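Local coordinates for protein cytosol aminopeptidase (Coxiella burnetii, PDB 3IJ3) that probably acts as a manganese-dependent metalloaminopeptidase of the M17 family, removing residues from the amino-terminal end of peptides, at residues L90-S93 against W99-G102; A284-L289 against A472-L477. All coordinates share one frame; numbering follows the deposited sequence. Where two conformers were deposited one is given.

Contact 1 of 2, residues L90-S93 against W99-G102; sequences LGVS and WDFG
L90 and F101 pack a methyl over an aromatic face while S93 and D100 join through a carboxylate-to-backbone bond, a buried local contact that folds a loop back on the end of strand 85-91 in the N-terminal domain. CD2 of L90 sits above the middle of the F101 ring, 3.7 Å from its centroid and almost on the ring normal, a well-placed CH-pi contact. The leucine CG is anti to its own backbone N (chi1 172°), which sends the branch out from the strand toward the ring. V92 reaches the same ring less closely, its CG1 lying 4.3 Å from F101 CE2 at an oblique angle. Beyond this apolar patch, D100 turns its carboxylate to the chain just past the strand. Its OD2 accepts the backbone N-H of S93 at 2.7 Å; the bond is nearly straight, 165° at the hydrogen, and uses the syn side of the carboxylate with the donor 30° out of its plane. D100 OD2 also comes within 3.1 Å of V92 CA, so the carboxylate packs snugly against the backbone leading into S93. The S93 end is open to solvent and its side chain was modelled in two conformers. Within 99-102 a bond from G102 N to W99 O, 2.9 Å, closes a type I beta turn with D100 and F101 at its corners. P42 of strand 38-43 and A129 of helix 123-135 also touch the F101 side chain, tying the turn to the sheet and to a helix. The loop leads through helix 104-107 to strand 111-114, parallel to strand 85-91 and separated from it by strand 38-43: a crossover connection of beta-alpha-beta type, its helix a single turn, in the mixed sheet of the M17 N-terminal domain.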
ATOM      1  N   LEU A  90      23.305   7.360 -43.722  1.00 13.43           N
ATOM      2  CA  LEU A  90      22.812   7.013 -42.380  1.00 13.00           C
ATOM      3  C   LEU A  90      23.867   7.404 -41.339  1.00 12.70           C
ATOM      4  O   LEU A  90      24.997   6.906 -41.359  1.00 12.76           O
ATOM      5  CB  LEU A  90      22.527   5.502 -42.262  1.00 12.95           C
ATOM      6  CG  LEU A  90      22.184   4.953 -40.874  1.00 14.23           C
ATOM      7  CD1 LEU A  90      20.828   5.496 -40.367  1.00 13.32           C
ATOM      8  CD2 LEU A  90      22.231   3.391 -40.880  1.00 14.30           C
ATOM      9  N   GLY A  91      23.507   8.288 -40.420  1.00 13.63           N
ATOM     10  CA  GLY A  91      24.431   8.643 -39.345  1.00 14.12           C
ATOM     11  C   GLY A  91      24.556   7.437 -38.416  1.00 14.57           C
ATOM     12  O   GLY A  91      23.549   6.840 -38.054  1.00 15.15           O
ATOM     13  N   VAL A  92      25.780   7.060 -38.065  1.00 15.23           N
ATOM     14  CA  VAL A  92      26.007   5.935 -37.154  1.00 16.70           C
ATOM     15  C   VAL A  92      26.801   6.355 -35.894  1.00 18.89           C
ATOM     16  O   VAL A  92      27.586   7.311 -35.946  1.00 20.40           O
ATOM     17  CB  VAL A  92      26.711   4.758 -37.888  1.00 15.39           C
ATOM     18  CG1 VAL A  92      25.824   4.252 -39.052  1.00 14.03           C
ATOM     19  CG2 VAL A  92      28.077   5.165 -38.410  1.00 15.21           C
ATOM     20  N   SER A  93      26.528   5.685 -34.773  0.70 20.88           N
ATOM     21  CA  SER A  93      27.197   5.965 -33.476  0.70 22.81           C
ATOM     22  C   SER A  93      28.684   5.649 -33.602  0.70 23.37           C
ATOM     23  O   SER A  93      29.545   6.271 -32.968  0.70 24.08           O
ATOM     24  CB  SER A  93      26.602   5.099 -32.369  0.70 22.92           C
ATOM     25  OG  SER A  93      25.192   5.183 -32.333  0.70 25.84           O
ATOM     26  N   TRP A  99      23.334  -1.548 -34.814  1.00 25.15           N
ATOM     27  CA  TRP A  99      21.918  -1.279 -34.536  1.00 24.81           C
ATOM     28  C   TRP A  99      21.369  -0.016 -35.179  1.00 22.52           C
ATOM     29  O   TRP A  99      20.160   0.099 -35.298  1.00 22.63           O
ATOM     30  CB  TRP A  99      21.565  -1.218 -33.032  1.00 24.97           C
ATOM     31  CG  TRP A  99      21.358  -2.518 -32.320  1.00 28.08           C
ATOM     32  CD1 TRP A  99      22.068  -2.985 -31.250  1.00 29.87           C
ATOM     33  CD2 TRP A  99      20.366  -3.514 -32.609  1.00 28.01           C
ATOM     34  NE1 TRP A  99      21.583  -4.202 -30.852  1.00 30.77           N
ATOM     35  CE2 TRP A  99      20.543  -4.559 -31.669  1.00 30.46           C
ATOM     36  CE3 TRP A  99      19.359  -3.636 -33.578  1.00 28.85           C
ATOM     37  CZ2 TRP A  99      19.744  -5.704 -31.657  1.00 29.14           C
ATOM     38  CZ3 TRP A  99      18.556  -4.785 -33.567  1.00 27.33           C
ATOM     39  CH2 TRP A  99      18.759  -5.803 -32.605  1.00 30.09           C
ATOM     40  N   ASP A 100      22.203   0.949 -35.586  1.00 21.57           N
ATOM     41  CA  ASP A 100      21.628   2.142 -36.242  1.00 20.14           C
ATOM     42  C   ASP A 100      20.876   1.714 -37.507  1.00 17.69           C
ATOM     43  O   ASP A 100      19.860   2.334 -37.891  1.00 16.91           O
ATOM     44  CB  ASP A 100      22.691   3.182 -36.597  1.00 21.24           C
ATOM     45  CG  ASP A 100      23.363   3.794 -35.365  1.00 23.76           C
ATOM     46  OD1 ASP A 100      22.630   4.298 -34.485  1.00 26.75           O
ATOM     47  OD2 ASP A 100      24.614   3.813 -35.313  1.00 20.91           O
ATOM     48  N   PHE A 101      21.373   0.649 -38.157  1.00 14.57           N
ATOM     49  CA  PHE A 101      20.717   0.105 -39.353  1.00 14.22           C
ATOM     50  C   PHE A 101      19.327  -0.440 -39.033  1.00 13.93           C
ATOM     51  O   PHE A 101      18.460  -0.502 -39.893  1.00 11.94           O
ATOM     52  CB  PHE A 101      21.575  -0.973 -40.030  1.00 14.22           C
ATOM     53  CG  PHE A 101      22.803  -0.429 -40.691  1.00 13.72           C
ATOM     54  CD1 PHE A 101      22.777  -0.081 -42.043  1.00 14.79           C
ATOM     55  CD2 PHE A 101      23.967  -0.235 -39.971  1.00 16.27           C
ATOM     56  CE1 PHE A 101      23.882   0.446 -42.645  1.00 15.77           C
ATOM     57  CE2 PHE A 101      25.085   0.295 -40.577  1.00 17.17           C
ATOM     58  CZ  PHE A 101      25.045   0.628 -41.917  1.00 14.78           C
ATOM     59  N   GLY A 102      19.108  -0.834 -37.781  1.00 14.39           N
ATOM     60  CA  GLY A 102      17.788  -1.329 -37.379  1.00 14.58           C
ATOM     61  C   GLY A 102      16.675  -0.305 -37.525  1.00 14.77           C
ATOM     62  O   GLY A 102      15.502  -0.662 -37.678  1.00 15.77           O
TER

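Contact 2 of 2, residues A284-L289 against A472-L477; sequences ARMIML and AVFHYL
F474 reaches from helix 470-481 to M286 and I287 on helix 275-289, and its ring fills much of the gap between two helices; the axes of the short segments approach to 10.9 Å and cross at -37°. The ring is the close-packed centre. CB of M286 lies over one of its faces, 4.0 Å from F474 CD1, while F474 CE1 comes to 3.9 Å from the backbone O of M286 and lies 4.0 Å from I287 N. The F474 chi1 of -170° swings the ring away from its own backbone N and out to the facing helix. One helical turn further on, L477 continues the seam: its CD1 meets CD1 of I287 at 3.8 Å, the two side chains crossing at about a right angle. No hydrogen bond spans the helices, and the 178 Å² buried between the segments comes from van der Waals packing, partly of the F474 ring on the backbone of M286 and I287. Both helices belong to the catalytic domain, an alpha/beta fold around a mixed sheet; helix 275-289 leads by a short loop into strand 295-305, and helix 470-481 ends the chain. L292 of that short loop touches both I287 and L477, closing the seam at this end. The M286 chain bends at chi2 and chi3 and packs on W166 and T169 of helix 157-178, which also brings R162 to F474. Away from this core the packing is looser and partly open to solvent. On the flank of helix 275-289, L289 lays its CD1 3.5 Å above the guanidinium plane of R285, toward the rim; R285 NH1 hydrogen-bonds to T168 and T169. On the other helix, H475 is partly exposed and leans on helix 380-393 through A389, K392 and T393.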
ATOM      1  N   ALA A 284      17.366 -24.081 -30.307  1.00 14.47           N
ATOM      2  CA  ALA A 284      17.251 -25.409 -30.904  1.00 14.09           C
ATOM      3  C   ALA A 284      17.136 -25.293 -32.432  1.00 14.77           C
ATOM      4  O   ALA A 284      17.779 -26.036 -33.182  1.00 15.09           O
ATOM      5  CB  ALA A 284      16.011 -26.143 -30.348  1.00 14.26           C
ATOM      6  N   ARG A 285      16.271 -24.396 -32.895  1.00 15.35           N
ATOM      7  CA  ARG A 285      16.092 -24.183 -34.326  1.00 15.91           C
ATOM      8  C   ARG A 285      17.388 -23.785 -35.033  1.00 15.37           C
ATOM      9  O   ARG A 285      17.694 -24.324 -36.109  1.00 15.18           O
ATOM     10  CB  ARG A 285      14.962 -23.184 -34.577  1.00 16.31           C
ATOM     11  CG  ARG A 285      14.660 -23.010 -36.058  1.00 15.02           C
ATOM     12  CD  ARG A 285      13.388 -22.217 -36.239  1.00 18.16           C
ATOM     13  NE  ARG A 285      13.030 -22.174 -37.645  1.00 19.09           N
ATOM     14  CZ  ARG A 285      13.394 -21.219 -38.503  1.00 21.89           C
ATOM     15  NH1 ARG A 285      14.109 -20.177 -38.112  1.00 21.68           N
ATOM     16  NH2 ARG A 285      13.018 -21.313 -39.771  1.00 26.00           N
ATOM     17  N   MET A 286      18.179 -22.888 -34.433  1.00 15.06           N
ATOM     18  CA  MET A 286      19.462 -22.497 -35.045  1.00 15.53           C
ATOM     19  C   MET A 286      20.439 -23.670 -35.108  1.00 14.64           C
ATOM     20  O   MET A 286      21.134 -23.864 -36.110  1.00 14.25           O
ATOM     21  CB  MET A 286      20.092 -21.297 -34.316  1.00 15.04           C
ATOM     22  CG  MET A 286      19.367 -19.991 -34.543  1.00 19.00           C
ATOM     23  SD  MET A 286      19.482 -19.455 -36.246  1.00 22.92           S
ATOM     24  CE  MET A 286      21.213 -19.628 -36.517  1.00 16.23           C
ATOM     25  N   ILE A 287      20.470 -24.470 -34.049  1.00 14.03           N
ATOM     26  CA  ILE A 287      21.328 -25.642 -33.999  1.00 14.52           C
ATOM     27  C   ILE A 287      20.981 -26.594 -35.155  1.00 13.89           C
ATOM     28  O   ILE A 287      21.875 -27.094 -35.837  1.00 13.87           O
ATOM     29  CB  ILE A 287      21.180 -26.347 -32.642  1.00 14.06           C
ATOM     30  CG1 ILE A 287      21.847 -25.515 -31.532  1.00 15.41           C
ATOM     31  CG2 ILE A 287      21.787 -27.754 -32.684  1.00 17.82           C
ATOM     32  CD1 ILE A 287      21.532 -26.058 -30.108  1.00 15.07           C
ATOM     33  N   MET A 288      19.686 -26.785 -35.399  1.00 13.73           N
ATOM     34  CA  MET A 288      19.223 -27.685 -36.469  1.00 15.26           C
ATOM     35  C   MET A 288      19.418 -27.090 -37.870  1.00 15.20           C
ATOM     36  O   MET A 288      19.844 -27.790 -38.810  1.00 14.91           O
ATOM     37  CB  MET A 288      17.758 -28.118 -36.200  1.00 15.00           C
ATOM     38  CG  MET A 288      17.632 -29.006 -34.928  1.00 16.14           C
ATOM     39  SD  MET A 288      15.963 -29.633 -34.576  1.00 17.62           S
ATOM     40  CE  MET A 288      15.065 -28.149 -34.032  1.00 15.96           C
ATOM     41  N   LEU A 289      19.143 -25.800 -38.009  1.00 15.38           N
ATOM     42  CA  LEU A 289      19.350 -25.098 -39.281  1.00 16.24           C
ATOM     43  C   LEU A 289      20.799 -25.136 -39.732  1.00 17.38           C
ATOM     44  O   LEU A 289      21.087 -25.256 -40.923  1.00 16.10           O
ATOM     45  CB  LEU A 289      18.903 -23.629 -39.176  1.00 16.17           C
ATOM     46  CG  LEU A 289      17.406 -23.340 -39.275  1.00 16.23           C
ATOM     47  CD1 LEU A 289      17.084 -21.931 -38.835  1.00 17.17           C
ATOM     48  CD2 LEU A 289      16.930 -23.606 -40.713  1.00 18.76           C
ATOM     49  N   ALA A 472      25.084 -14.933 -28.553  1.00 16.76           N
ATOM     50  CA  ALA A 472      26.270 -15.247 -27.734  1.00 16.14           C
ATOM     51  C   ALA A 472      26.326 -16.746 -27.509  1.00 14.25           C
ATOM     52  O   ALA A 472      27.363 -17.376 -27.719  1.00 14.36           O
ATOM     53  CB  ALA A 472      26.214 -14.524 -26.358  1.00 15.90           C
ATOM     54  N   VAL A 473      25.219 -17.319 -27.048  1.00 15.25           N
ATOM     55  CA  VAL A 473      25.191 -18.770 -26.780  1.00 14.86           C
ATOM     56  C   VAL A 473      25.491 -19.567 -28.047  1.00 15.07           C
ATOM     57  O   VAL A 473      26.283 -20.508 -28.006  1.00 13.11           O
ATOM     58  CB  VAL A 473      23.876 -19.247 -26.161  1.00 15.99           C
ATOM     59  CG1 VAL A 473      23.880 -20.795 -25.989  1.00 15.32           C
ATOM     60  CG2 VAL A 473      23.620 -18.533 -24.814  1.00 16.51           C
ATOM     61  N   PHE A 474      24.876 -19.194 -29.173  1.00 13.74           N
ATOM     62  CA  PHE A 474      25.129 -19.919 -30.411  1.00 14.23           C
ATOM     63  C   PHE A 474      26.585 -19.834 -30.849  1.00 13.83           C
ATOM     64  O   PHE A 474      27.166 -20.824 -31.335  1.00 13.95           O
ATOM     65  CB  PHE A 474      24.181 -19.506 -31.554  1.00 14.49           C
ATOM     66  CG  PHE A 474      24.293 -20.405 -32.738  1.00 12.50           C
ATOM     67  CD1 PHE A 474      23.778 -21.690 -32.693  1.00 14.87           C
ATOM     68  CD2 PHE A 474      24.938 -19.990 -33.892  1.00 16.80           C
ATOM     69  CE1 PHE A 474      23.922 -22.566 -33.763  1.00 17.65           C
ATOM     70  CE2 PHE A 474      25.064 -20.858 -34.976  1.00 19.91           C
ATOM     71  CZ  PHE A 474      24.534 -22.155 -34.900  1.00 17.73           C
ATOM     72  N   HIS A 475      27.184 -18.648 -30.733  1.00 13.71           N
ATOM     73  CA  HIS A 475      28.598 -18.475 -31.056  1.00 13.26           C
ATOM     74  C   HIS A 475      29.441 -19.460 -30.219  1.00 12.90           C
ATOM     75  O   HIS A 475      30.335 -20.148 -30.741  1.00 12.92           O
ATOM     76  CB  HIS A 475      29.033 -17.027 -30.800  1.00 12.88           C
ATOM     77  CG  HIS A 475      30.498 -16.801 -30.956  1.00 17.37           C
ATOM     78  ND1 HIS A 475      31.061 -16.379 -32.142  1.00 21.42           N
ATOM     79  CD2 HIS A 475      31.517 -16.943 -30.080  1.00 17.55           C
ATOM     80  CE1 HIS A 475      32.372 -16.286 -31.990  1.00 22.04           C
ATOM     81  NE2 HIS A 475      32.674 -16.630 -30.750  1.00 16.80           N
ATOM     82  N   TYR A 476      29.172 -19.506 -28.920  1.00 13.44           N
ATOM     83  CA  TYR A 476      29.852 -20.427 -28.022  1.00 12.69           C
ATOM     84  C   TYR A 476      29.721 -21.888 -28.521  1.00 12.80           C
ATOM     85  O   TYR A 476      30.711 -22.620 -28.611  1.00 14.41           O
ATOM     86  CB  TYR A 476      29.313 -20.289 -26.567  1.00 13.58           C
ATOM     87  CG  TYR A 476      29.763 -21.448 -25.732  1.00 11.71           C
ATOM     88  CD1 TYR A 476      31.080 -21.556 -25.340  1.00 17.70           C
ATOM     89  CD2 TYR A 476      28.916 -22.496 -25.453  1.00 14.83           C
ATOM     90  CE1 TYR A 476      31.522 -22.645 -24.632  1.00 20.89           C
ATOM     91  CE2 TYR A 476      29.348 -23.595 -24.733  1.00 15.43           C
ATOM     92  CZ  TYR A 476      30.657 -23.661 -24.328  1.00 18.29           C
ATOM     93  OH  TYR A 476      31.125 -24.754 -23.644  1.00 17.60           O
ATOM     94  N   LEU A 477      28.498 -22.302 -28.862  1.00 13.32           N
ATOM     95  CA  LEU A 477      28.266 -23.658 -29.336  1.00 13.20           C
ATOM     96  C   LEU A 477      29.026 -23.977 -30.623  1.00 13.59           C
ATOM     97  O   LEU A 477      29.574 -25.065 -30.770  1.00 14.77           O
ATOM     98  CB  LEU A 477      26.770 -23.930 -29.521  1.00 12.56           C
ATOM     99  CG  LEU A 477      25.933 -23.861 -28.242  1.00 13.06           C
ATOM    100  CD1 LEU A 477      24.436 -24.049 -28.576  1.00 12.99           C
ATOM    101  CD2 LEU A 477      26.391 -24.917 -27.222  1.00 14.20           C
TER

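Contact 1 and contact 2 do not touch: their centres lie 26 Å apart and their nearest atoms about 11 Å. The first sits in the N-terminal domain, 22 Å from the centre of the chain; the second is in the catalytic domain, 12 Å from that centre. W99 of contact 1 makes a cation-pi interaction with R461 of the catalytic domain, and so links the two regions. A lithium ion is bound by K250, D255, D273 and E334, probably at the metal site of the M17 active centre, where manganese would be expected in the working enzyme; D273 lies just before helix 275-289, whose far end carries contact 2. Neither contact is touched by another chain of the six-chain assembly.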